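Local coordinates for enoyl-CoA hydratase/isomerase family protein (Mycobacterium tuberculosis, PDB 4FN7) that probably acts as an enoyl-CoA hydratase of the crotonase superfamily, adding water across the double bond of unsaturated acyl-CoA thioesters in lipid metabolism, at residues A[2-6]-A[29-34]; A[100-106]-A[124-130]. Residues are numbered along the deposited sequence.

Contact 1 of 2, residues A[2-6]-A[29-34]; sequences SDPVS and AMQQAL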
ATOM      1  N   SER A   2     -10.843 -22.734  32.066  1.00 26.92           N
ATOM      2  CA  SER A   2     -12.016 -23.557  31.834  1.00 25.25           C
ATOM      3  C   SER A   2     -12.930 -23.061  30.724  1.00 20.33           C
ATOM      4  O   SER A   2     -13.571 -23.857  30.044  1.00 23.72           O
ATOM      5  CB  SER A   2     -12.803 -23.670  33.137  1.00 26.57           C
ATOM      6  OG  SER A   2     -11.918 -23.865  34.230  1.00 30.26           O
ATOM      7  N   ASP A   3     -13.007 -21.747  30.559  1.00 17.79           N
ATOM      8  CA  ASP A   3     -13.892 -21.156  29.566  1.00 17.61           C
ATOM      9  C   ASP A   3     -13.197 -19.951  28.967  1.00 16.33           C
ATOM     10  O   ASP A   3     -13.417 -18.821  29.396  1.00 17.94           O
ATOM     11  CB  ASP A   3     -15.219 -20.749  30.203  1.00 21.04           C
ATOM     12  CG  ASP A   3     -16.008 -21.941  30.700  1.00 23.08           C
ATOM     13  OD1 ASP A   3     -16.623 -22.635  29.865  1.00 25.35           O
ATOM     14  OD2 ASP A   3     -16.007 -22.191  31.921  1.00 25.07           O
ATOM     15  N   PRO A   4     -12.337 -20.199  27.977  1.00 14.19           N
ATOM     16  CA  PRO A   4     -11.432 -19.166  27.475  1.00 12.24           C
ATOM     17  C   PRO A   4     -12.094 -18.085  26.629  1.00 12.16           C
ATOM     18  O   PRO A   4     -11.452 -17.079  26.365  1.00 13.12           O
ATOM     19  CB  PRO A   4     -10.422 -19.964  26.643  1.00 14.43           C
ATOM     20  CG  PRO A   4     -11.178 -21.179  26.209  1.00 15.36           C
ATOM     21  CD  PRO A   4     -12.073 -21.515  27.369  1.00 14.49           C
ATOM     22  N   VAL A   5     -13.344 -18.284  26.218  1.00 11.84           N
ATOM     23  CA  VAL A   5     -14.056 -17.266  25.458  1.00 12.73           C
ATOM     24  C   VAL A   5     -15.438 -17.019  26.040  1.00 13.20           C
ATOM     25  O   VAL A   5     -16.171 -17.958  26.341  1.00 16.85           O
ATOM     26  CB  VAL A   5     -14.215 -17.672  23.985  1.00 13.27           C
ATOM     27  CG1 VAL A   5     -15.055 -16.644  23.237  1.00 15.56           C
ATOM     28  CG2 VAL A   5     -12.860 -17.826  23.330  1.00 13.66           C
ATOM     29  N   SER A   6     -15.795 -15.753  26.205  1.00 11.84           N
ATOM     30  CA  SER A   6     -17.155 -15.415  26.604  1.00 14.01           C
ATOM     31  C   SER A   6     -17.897 -14.795  25.431  1.00 12.79           C
ATOM     32  O   SER A   6     -17.302 -14.113  24.591  1.00 13.58           O
ATOM     33  CB  SER A   6     -17.159 -14.461  27.794  1.00 16.79           C
ATOM     34  OG  SER A   6     -16.632 -13.201  27.432  1.00 19.45           O
ATOM     35  N   ALA A  29      -8.145 -25.545  21.836  1.00 15.86           N
ATOM     36  CA  ALA A  29      -9.248 -25.212  22.732  1.00 16.44           C
ATOM     37  C   ALA A  29      -9.772 -23.795  22.490  1.00 14.35           C
ATOM     38  O   ALA A  29     -10.988 -23.568  22.428  1.00 14.78           O
ATOM     39  CB  ALA A  29      -8.825 -25.384  24.181  1.00 18.60           C
ATOM     40  N   MET A  30      -8.858 -22.840  22.350  1.00 13.10           N
ATOM     41  CA  MET A  30      -9.247 -21.457  22.112  1.00 12.23           C
ATOM     42  C   MET A  30      -9.923 -21.314  20.753  1.00 12.09           C
ATOM     43  O   MET A  30     -10.913 -20.592  20.614  1.00 13.07           O
ATOM     44  CB  MET A  30      -8.037 -20.521  22.214  1.00 12.53           C
ATOM     45  CG  MET A  30      -8.344 -19.066  21.895  1.00 12.99           C
ATOM     46  SD  MET A  30      -9.401 -18.271  23.125  1.00 13.99           S
ATOM     47  CE  MET A  30      -8.164 -17.753  24.314  1.00 16.59           C
ATOM     48  N   GLN A  31      -9.395 -21.999  19.745  1.00 12.69           N
ATOM     49  CA  GLN A  31      -9.999 -21.934  18.414  1.00 11.79           C
ATOM     50  C   GLN A  31     -11.413 -22.511  18.429  1.00 11.84           C
ATOM     51  O   GLN A  31     -12.332 -21.954  17.824  1.00 11.59           O
ATOM     52  CB  GLN A  31      -9.137 -22.663  17.388  1.00 11.72           C
ATOM     53  CG  GLN A  31      -7.803 -21.989  17.111  1.00 12.57           C
ATOM     54  CD  GLN A  31      -7.003 -22.745  16.079  1.00 12.20           C
ATOM     55  OE1 GLN A  31      -7.557 -23.528  15.310  1.00 12.86           O
ATOM     56  NE2 GLN A  31      -5.690 -22.528  16.061  1.00 12.07           N
ATOM     57  N   GLN A  32     -11.587 -23.633  19.119  1.00 12.81           N
ATOM     58  CA  GLN A  32     -12.903 -24.230  19.237  1.00 12.96           C
ATOM     59  C   GLN A  32     -13.873 -23.266  19.919  1.00 12.25           C
ATOM     60  O   GLN A  32     -15.013 -23.096  19.474  1.00 12.90           O
ATOM     61  CB  GLN A  32     -12.814 -25.539  20.019  1.00 15.27           C
ATOM     62  CG  GLN A  32     -14.133 -26.268  20.140  1.00 21.48           C
ATOM     63  CD  GLN A  32     -14.010 -27.552  20.928  1.00 29.06           C
ATOM     64  OE1 GLN A  32     -12.963 -27.833  21.513  1.00 33.16           O
ATOM     65  NE2 GLN A  32     -15.077 -28.340  20.949  1.00 32.81           N
ATOM     66  N   ALA A  33     -13.418 -22.626  20.994  1.00 12.76           N
ATOM     67  CA  ALA A  33     -14.266 -21.710  21.749  1.00 13.33           C
ATOM     68  C   ALA A  33     -14.613 -20.473  20.929  1.00 12.26           C
ATOM     69  O   ALA A  33     -15.747 -19.991  20.973  1.00 12.53           O
ATOM     70  CB  ALA A  33     -13.601 -21.321  23.061  1.00 15.21           C
ATOM     71  N   LEU A  34     -13.641 -19.956  20.185  1.00 11.64           N
ATOM     72  CA  LEU A  34     -13.894 -18.814  19.312  1.00 12.21           C
ATOM     73  C   LEU A  34     -14.894 -19.166  18.225  1.00 10.98           C
ATOM     74  O   LEU A  34     -15.819 -18.397  17.953  1.00 11.86           O
ATOM     75  CB  LEU A  34     -12.598 -18.317  18.679  1.00 12.95           C
ATOM     76  CG  LEU A  34     -11.721 -17.441  19.568  1.00 13.96           C
ATOM     77  CD1 LEU A  34     -10.376 -17.209  18.906  1.00 14.58           C
ATOM     78  CD2 LEU A  34     -12.410 -16.116  19.888  1.00 15.76           C
TER
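Packing of a strand against a helix can rest on very few side chains, and the pairing of 2-6 with 29-34 is an economical case. The interactions across it are apolar throughout. V5 is the centre: its CB points toward the helix, and with chi1 in the t well its CG2 makes the closest approaches, lying 3.5 Å from SD of M30, 3.6 Å from CB of A33 and 3.9 Å from CD2 of L34. These three form one side of the helix, M30 and L34 being a turn apart. P4 extends the patch toward the N-terminus, with its CB 3.9 Å from CE of M30 and its CG 4.0 Å from CB of A33. M30 leaves the helix sideways, and p values at chi2 and chi3 bring its SD against CG2 of V5, while SD and CE both lie about 4 Å from P4 CB.

In the crotonase fold this is where the edge strand 5-10 of the main sheet begins, with helix 28-44 lying against that sheet. V5 and L34 both also touch I16 on the neighbouring antiparallel strand 13-18, which carries the apolar layer inward.

Along the helix, A33 N bonds to A29 O (3.0 Å) and L34 N to M30 O (2.8 Å). The strand's backbone partners lie outside the two segments, P4 and S6 having backbone hydrogen bonds to D19 and S17. On the helix side away from the strand, Q31 NE2 bonds to the carbonyl oxygens of L26 and M78.

Contact 2 of 2, residues A[100-106]-A[124-130]; sequences CTGHAIA and YNIQANE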
ATOM      1  N   CYS A 100      -8.247  -4.423  20.584  1.00 10.53           N
ATOM      2  CA  CYS A 100      -6.906  -4.880  20.896  1.00 10.61           C
ATOM      3  C   CYS A 100      -6.526  -4.385  22.287  1.00 10.58           C
ATOM      4  O   CYS A 100      -6.091  -3.247  22.450  1.00 11.01           O
ATOM      5  CB  CYS A 100      -5.941  -4.339  19.848  1.00 11.75           C
ATOM      6  SG  CYS A 100      -4.335  -5.119  19.848  1.00 12.13           S
ATOM      7  N   THR A 101      -6.706  -5.244  23.288  1.00 11.39           N
ATOM      8  CA  THR A 101      -6.661  -4.839  24.689  1.00 12.41           C
ATOM      9  C   THR A 101      -5.287  -5.064  25.313  1.00 12.05           C
ATOM     10  O   THR A 101      -5.077  -4.828  26.505  1.00 12.85           O
ATOM     11  CB  THR A 101      -7.725  -5.604  25.491  1.00 12.92           C
ATOM     12  OG1 THR A 101      -7.657  -6.998  25.163  1.00 13.17           O
ATOM     13  CG2 THR A 101      -9.117  -5.088  25.150  1.00 13.45           C
ATOM     14  N   GLY A 102      -4.362  -5.530  24.486  1.00 10.93           N
ATOM     15  CA  GLY A 102      -2.978  -5.712  24.871  1.00 11.29           C
ATOM     16  C   GLY A 102      -2.225  -6.083  23.614  1.00 11.18           C
ATOM     17  O   GLY A 102      -2.722  -5.911  22.505  1.00 11.48           O
ATOM     18  N   HIS A 103      -1.031  -6.625  23.765  1.00 11.88           N
ATOM     19  CA  HIS A 103      -0.198  -6.954  22.617  0.50 11.43           C
ATOM     20  C   HIS A 103      -0.808  -8.031  21.731  1.00 11.51           C
ATOM     21  O   HIS A 103      -1.587  -8.865  22.200  1.00 11.08           O
ATOM     22  CB  HIS A 103       1.186  -7.362  23.106  0.50 13.63           C
ATOM     23  CG  HIS A 103       1.756  -6.400  24.093  0.50 16.53           C
ATOM     24  ND1 HIS A 103       2.127  -5.120  23.743  0.50 19.81           N
ATOM     25  CD2 HIS A 103       1.970  -6.505  25.425  0.50 18.46           C
ATOM     26  CE1 HIS A 103       2.569  -4.485  24.811  0.50 17.46           C
ATOM     27  NE2 HIS A 103       2.486  -5.303  25.846  0.50 19.62           N
ATOM     28  N   ALA A 104      -0.445  -8.006  20.457  1.00  9.99           N
ATOM     29  CA  ALA A 104      -0.951  -8.959  19.483  1.00  9.10           C
ATOM     30  C   ALA A 104       0.240  -9.484  18.699  1.00  9.56           C
ATOM     31  O   ALA A 104       0.843  -8.757  17.903  1.00 10.38           O
ATOM     32  CB  ALA A 104      -1.971  -8.291  18.550  1.00  9.75           C
ATOM     33  N   ILE A 105       0.584 -10.742  18.946  1.00  9.55           N
ATOM     34  CA  ILE A 105       1.805 -11.324  18.407  1.00 10.11           C
ATOM     35  C   ILE A 105       1.498 -12.530  17.540  1.00  9.26           C
ATOM     36  O   ILE A 105       0.681 -13.373  17.906  1.00 10.18           O
ATOM     37  CB  ILE A 105       2.740 -11.784  19.548  1.00 11.47           C
ATOM     38  CG1 ILE A 105       2.941 -10.663  20.575  1.00 13.40           C
ATOM     39  CG2 ILE A 105       4.079 -12.284  18.989  1.00 12.35           C
ATOM     40  CD1 ILE A 105       3.633  -9.424  20.019  1.00 14.11           C
ATOM     41  N   ALA A 106       2.165 -12.614  16.392  1.00  9.11           N
ATOM     42  CA  ALA A 106       2.048 -13.771  15.510  1.00 10.86           C
ATOM     43  C   ALA A 106       0.577 -14.015  15.159  1.00  9.77           C
ATOM     44  O   ALA A 106      -0.079 -13.113  14.646  1.00  9.50           O
ATOM     45  CB  ALA A 106       2.710 -14.998  16.147  1.00 11.76           C
ATOM     46  N   TYR A 124       0.441  -0.667  22.921  1.00 13.41           N
ATOM     47  CA  TYR A 124       0.288  -2.084  22.596  1.00 11.92           C
ATOM     48  C   TYR A 124       1.077  -2.484  21.355  1.00 11.25           C
ATOM     49  O   TYR A 124       0.892  -1.939  20.265  1.00 12.47           O
ATOM     50  CB  TYR A 124      -1.191  -2.486  22.445  1.00 11.70           C
ATOM     51  CG  TYR A 124      -2.054  -2.213  23.662  1.00 11.41           C
ATOM     52  CD1 TYR A 124      -1.485  -1.937  24.900  1.00 12.39           C
ATOM     53  CD2 TYR A 124      -3.439  -2.236  23.566  1.00 10.97           C
ATOM     54  CE1 TYR A 124      -2.275  -1.682  26.009  1.00 12.26           C
ATOM     55  CE2 TYR A 124      -4.240  -1.982  24.666  1.00 12.92           C
ATOM     56  CZ  TYR A 124      -3.655  -1.705  25.886  1.00 11.76           C
ATOM     57  OH  TYR A 124      -4.450  -1.451  26.986  1.00 13.65           O
ATOM     58  N   ASN A 125       1.957  -3.459  21.542  1.00 11.09           N
ATOM     59  CA  ASN A 125       2.809  -3.940  20.471  1.00 11.09           C
ATOM     60  C   ASN A 125       2.102  -4.932  19.570  1.00 10.37           C
ATOM     61  O   ASN A 125       1.368  -5.800  20.037  1.00 11.76           O
ATOM     62  CB  ASN A 125       4.057  -4.588  21.058  1.00 13.12           C
ATOM     63  CG  ASN A 125       4.986  -3.587  21.686  1.00 18.62           C
ATOM     64  OD1 ASN A 125       5.016  -2.422  21.310  1.00 24.02           O
ATOM     65  ND2 ASN A 125       5.772  -4.046  22.634  1.00 25.18           N
ATOM     66  N   ILE A 126       2.340  -4.794  18.274  1.00 10.98           N
ATOM     67  CA  ILE A 126       1.785  -5.698  17.282  1.00 10.41           C
ATOM     68  C   ILE A 126       2.952  -6.170  16.423  1.00 10.36           C
ATOM     69  O   ILE A 126       3.734  -5.355  15.914  1.00 10.27           O
ATOM     70  CB  ILE A 126       0.722  -4.994  16.428  1.00 10.56           C
ATOM     71  CG1 ILE A 126      -0.336  -4.361  17.346  1.00 13.16           C
ATOM     72  CG2 ILE A 126       0.088  -5.982  15.458  1.00 11.63           C
ATOM     73  CD1 ILE A 126      -1.181  -3.316  16.687  1.00 15.70           C
ATOM     74  N   GLN A 127       3.106  -7.482  16.299  1.00 10.10           N
ATOM     75  CA  GLN A 127       4.331  -8.026  15.727  1.00 10.91           C
ATOM     76  C   GLN A 127       4.132  -9.449  15.246  1.00  9.71           C
ATOM     77  O   GLN A 127       3.581 -10.283  15.965  1.00 11.37           O
ATOM     78  CB  GLN A 127       5.442  -8.023  16.781  1.00 11.03           C
ATOM     79  CG  GLN A 127       6.795  -8.502  16.262  1.00 11.77           C
ATOM     80  CD  GLN A 127       7.748  -8.905  17.374  1.00 12.19           C
ATOM     81  OE1 GLN A 127       7.337  -9.128  18.513  1.00 13.25           O
ATOM     82  NE2 GLN A 127       9.030  -9.014  17.043  1.00 13.38           N
ATOM     83  N   ALA A 128       4.584  -9.722  14.024  1.00  9.18           N
ATOM     84  CA  ALA A 128       4.783 -11.097  13.582  1.00  9.32           C
ATOM     85  C   ALA A 128       6.218 -11.458  13.967  1.00  9.46           C
ATOM     86  O   ALA A 128       7.159 -11.100  13.257  1.00 11.06           O
ATOM     87  CB  ALA A 128       4.579 -11.222  12.073  1.00 10.54           C
ATOM     88  N   ASN A 129       6.389 -12.134  15.100  1.00  9.86           N
ATOM     89  CA  ASN A 129       7.725 -12.397  15.629  1.00 10.47           C
ATOM     90  C   ASN A 129       8.348 -13.690  15.114  1.00 10.90           C
ATOM     91  O   ASN A 129       9.423 -14.083  15.575  1.00 11.26           O
ATOM     92  CB  ASN A 129       7.697 -12.404  17.163  1.00 12.07           C
ATOM     93  CG  ASN A 129       7.028 -13.640  17.729  1.00 11.72           C
ATOM     94  OD1 ASN A 129       6.130 -14.206  17.106  1.00 12.32           O
ATOM     95  ND2 ASN A 129       7.451 -14.060  18.922  1.00 13.53           N
ATOM     96  N   GLU A 130       7.682 -14.336  14.159  1.00 10.80           N
ATOM     97  CA  GLU A 130       8.106 -15.629  13.628  1.00 11.63           C
ATOM     98  C   GLU A 130       9.606 -15.697  13.321  1.00 10.18           C
ATOM     99  O   GLU A 130      10.307 -16.587  13.806  1.00 11.35           O
ATOM    100  CB  GLU A 130       7.300 -15.981  12.373  1.00 11.07           C
ATOM    101  CG  GLU A 130       5.914 -16.583  12.636  1.00 12.49           C
ATOM    102  CD  GLU A 130       4.819 -15.565  12.959  1.00 13.25           C
ATOM    103  OE1 GLU A 130       5.116 -14.374  13.161  1.00 13.71           O
ATOM    104  OE2 GLU A 130       3.635 -15.968  13.007  1.00 15.43           O
TER
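Four hydrogen bonds join 100-106 to 124-130, three of them between backbones. A104 N donates to N125 O (2.9 Å), Q127 N to A104 O (3.1 Å) and A106 N to Q127 O (2.8 Å). A104 thus uses both its amide and its carbonyl to bracket I126, the signature of parallel pairing, and the bridges A104–I126 and I105–Q127 fix the register. The fourth is different: N125 N donates to H103 ND1 (2.8 Å), the imidazole taking the amide at its edge. Weaker CA-H...O contacts fill in between, from I126 CA to A104 O (3.3 Å) and I105 CA to Q127 O (3.2 Å).

Away from the bridges, Y124 lays its ring over the turn before the strand. G102 CA sits 3.8 Å from the ring centroid, almost on its normal, in a CH-pi contact, and C100 O meets the ring edge at CD2 (3.0 Å). On one face of the sheet A104 CB packs 4.4 Å from I126 CG2; on the other, I105 CD1 lies 4.0 Å from Q127 CB, while Q127 NE2 bonds to A161 O. Beyond the strands, A106 CB approaches N129 OD1 (3.6 Å) and E130 OE2 (3.4 Å).

A106 is the N-cap of helix 107-112; as in other crotonases, the N-terminus of this helix probably supplies one of the two amides of the oxyanion hole. In the conformer given here, the H103 bond requires ND1 to be unprotonated, so a neutral imidazole would carry its proton on NE2.

In the fold
Contact 1 closes before contact 2 opens along the chain, and the two do not touch: their centres lie 19 Å apart and their nearest atoms about 11 Å. They illustrate two ways of joining distant segments in one crotonase fold. Contact 1, centred about 15 Å from the chain centre, fastens an apolar seam at the rim of the main sheet, whereas contact 2, centred about 10 Å from it, uses mainly backbone hydrogen bonds within the small second sheet. The sheets meet through the chain itself, since strand 96-100 of the main sheet runs by way of T101 and G102 into 103-105. By analogy with other crotonases, contact 2 is probably nearer the acyl-CoA site.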